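Membrane-bound protease PH1510 (Pyrococcus horikoshii OT3, PDB 3WWV) is a membrane-bound serine protease that cleaves near hydrophobic or aromatic residues and can degrade a stomatin homolog in vitro, represented here by its C-terminal OB-fold domain. Local coordinates at residues T5-E8 and E9-L13. Residues are numbered along the deposited sequence; the frame is centred on the assembly and turned at random.
Sequences TGKE and EMIGL
The carbonyl oxygen of K7 accepts from two consecutive backbone N-H groups, those of M10 and I11. I11 N donates to K7 O at 3.0 Å, while M10 N adds a weak bond to the same atom. The I11 side chain closes over this oxygen: with CG1 anti to the carbonyl carbon of its own residue (chi1 -68°), CG1 lies 3.2 Å from K7 O and CD1 reaches on to K7 CB at 3.7 Å. At the start of the turn, E9 folds back along the chain. Its CG stands beside the backbone N (chi1 -46°) and the extended chain carries the carboxylate to G6, where G6 N donates to E9 OE1 over 2.8 Å, arriving 37° out of the carboxylate plane. T5 crosses E9 at about a right angle, its methyl CG2 3.6 Å from E9 CD, and the same methyl lies 4.1 Å from M10 SD. A weak bond from E9 N to G6 O completes the opening turn. Beyond it, one water donates to both E8 O and I11 O, linking the helical turn to the type II turn of M10–L13, in which the positive phi of G12 suits a glycine. M10 packs on M55 and V29, whereas I11 and K7 meet F40 of the second subunit. The arrangement is a single short helical turn, with a side-chain-to-backbone bond at its N-terminal end, leading into the first strand of the five-stranded OB fold.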
ATOM      1  N   THR A   5      -5.990  17.066   0.023  1.00 57.92           N
ATOM      2  CA  THR A   5      -6.151  15.830  -0.774  1.00 55.83           C
ATOM      3  C   THR A   5      -5.917  14.616   0.133  1.00 54.13           C
ATOM      4  O   THR A   5      -4.775  14.298   0.468  1.00 53.26           O
ATOM      5  CB  THR A   5      -5.182  15.769  -1.984  1.00 55.45           C
ATOM      6  OG1 THR A   5      -5.458  16.848  -2.884  1.00 54.63           O
ATOM      7  CG2 THR A   5      -5.327  14.452  -2.744  1.00 51.79           C
ATOM      8  N   GLY A   6      -7.004  13.950   0.524  1.00 51.50           N
ATOM      9  CA  GLY A   6      -6.971  12.928   1.574  1.00 46.18           C
ATOM     10  C   GLY A   6      -6.139  11.693   1.298  1.00 43.41           C
ATOM     11  O   GLY A   6      -5.683  11.466   0.179  1.00 42.25           O
ATOM     12  N   LYS A   7      -5.948  10.890   2.341  1.00 43.62           N
ATOM     13  CA  LYS A   7      -5.247   9.608   2.248  1.00 41.80           C
ATOM     14  C   LYS A   7      -5.947   8.631   1.307  1.00 41.23           C
ATOM     15  O   LYS A   7      -5.301   7.856   0.597  1.00 41.38           O
ATOM     16  CB  LYS A   7      -5.113   8.977   3.632  1.00 41.16           C
ATOM     17  CG  LYS A   7      -4.144   9.683   4.558  1.00 40.40           C
ATOM     18  CD  LYS A   7      -3.837   8.804   5.755  1.00 41.89           C
ATOM     19  CE  LYS A   7      -2.969   9.533   6.765  1.00 43.68           C
ATOM     20  NZ  LYS A   7      -2.640   8.653   7.920  1.00 44.30           N
ATOM     21  N   GLU A   8      -7.272   8.683   1.306  1.00 39.38           N
ATOM     22  CA  GLU A   8      -8.082   7.754   0.545  1.00 39.21           C
ATOM     23  C   GLU A   8      -7.822   7.870  -0.956  1.00 36.34           C
ATOM     24  O   GLU A   8      -7.892   6.882  -1.678  1.00 36.65           O
ATOM     25  CB  GLU A   8      -9.557   7.977   0.863  1.00 41.44           C
ATOM     26  CG  GLU A   8     -10.451   6.836   0.416  1.00 45.90           C
ATOM     27  CD  GLU A   8     -11.814   6.848   1.085  1.00 48.21           C
ATOM     28  OE1 GLU A   8     -12.699   6.103   0.612  1.00 49.24           O
ATOM     29  OE2 GLU A   8     -12.002   7.590   2.079  1.00 50.51           O
ATOM     30  N   GLU A   9      -7.513   9.077  -1.411  1.00 33.91           N
ATOM     31  CA  GLU A   9      -7.308   9.338  -2.827  1.00 31.36           C
ATOM     32  C   GLU A   9      -5.964   8.802  -3.296  1.00 28.34           C
ATOM     33  O   GLU A   9      -5.838   8.358  -4.434  1.00 28.56           O
ATOM     34  CB  GLU A   9      -7.391  10.841  -3.119  1.00 33.74           C
ATOM     35  CG  GLU A   9      -8.567  11.553  -2.468  1.00 38.60           C
ATOM     36  CD  GLU A   9      -8.588  13.044  -2.768  1.00 42.62           C
ATOM     37  OE1 GLU A   9      -8.623  13.842  -1.804  1.00 45.22           O
ATOM     38  OE2 GLU A   9      -8.555  13.424  -3.963  1.00 44.51           O
ATOM     39  N   MET A  10      -4.965   8.838  -2.420  1.00 25.46           N
ATOM     40  CA  MET A  10      -3.583   8.537  -2.817  1.00 24.72           C
ATOM     41  C   MET A  10      -3.147   7.099  -2.545  1.00 23.69           C
ATOM     42  O   MET A  10      -2.350   6.541  -3.303  1.00 23.73           O
ATOM     43  CB  MET A  10      -2.587   9.496  -2.143  1.00 24.72           C
ATOM     44  CG  MET A  10      -2.827  10.978  -2.402  1.00 25.00           C
ATOM     45  SD  MET A  10      -2.968  11.344  -4.151  1.00 25.84           S
ATOM     46  CE  MET A  10      -1.307  11.016  -4.745  1.00 24.89           C
ATOM     47  N   ILE A  11      -3.661   6.510  -1.470  1.00 21.18           N
ATOM     48  CA  ILE A  11      -3.200   5.208  -1.028  1.00 20.80           C
ATOM     49  C   ILE A  11      -3.588   4.108  -2.027  1.00 21.32           C
ATOM     50  O   ILE A  11      -4.734   4.021  -2.475  1.00 21.03           O
ATOM     51  CB  ILE A  11      -3.642   4.919   0.432  1.00 20.06           C
ATOM     52  CG1 ILE A  11      -2.889   5.858   1.380  1.00 19.62           C
ATOM     53  CG2 ILE A  11      -3.354   3.474   0.819  1.00 19.65           C
ATOM     54  CD1 ILE A  11      -3.321   5.783   2.829  1.00 20.86           C
ATOM     55  N   GLY A  12      -2.609   3.295  -2.408  1.00 21.72           N
ATOM     56  CA  GLY A  12      -2.838   2.232  -3.382  1.00 21.35           C
ATOM     57  C   GLY A  12      -2.389   2.562  -4.789  1.00 21.82           C
ATOM     58  O   GLY A  12      -2.219   1.660  -5.601  1.00 21.90           O
ATOM     59  N   LEU A  13      -2.208   3.849  -5.090  1.00 22.72           N
ATOM     60  CA  LEU A  13      -1.773   4.269  -6.432  1.00 23.39           C
ATOM     61  C   LEU A  13      -0.321   3.895  -6.719  1.00 24.17           C
ATOM     62  O   LEU A  13       0.488   3.738  -5.796  1.00 24.26           O
ATOM     63  CB  LEU A  13      -1.949   5.783  -6.630  1.00 23.13           C
ATOM     64  CG  LEU A  13      -3.379   6.336  -6.693  1.00 23.99           C
ATOM     65  CD1 LEU A  13      -3.381   7.849  -6.832  1.00 22.62           C
ATOM     66  CD2 LEU A  13      -4.187   5.690  -7.813  1.00 23.70           C
TER
HETATM   67  O   HOH W   1      -7.290   4.191  -1.242  1.00 38.20           O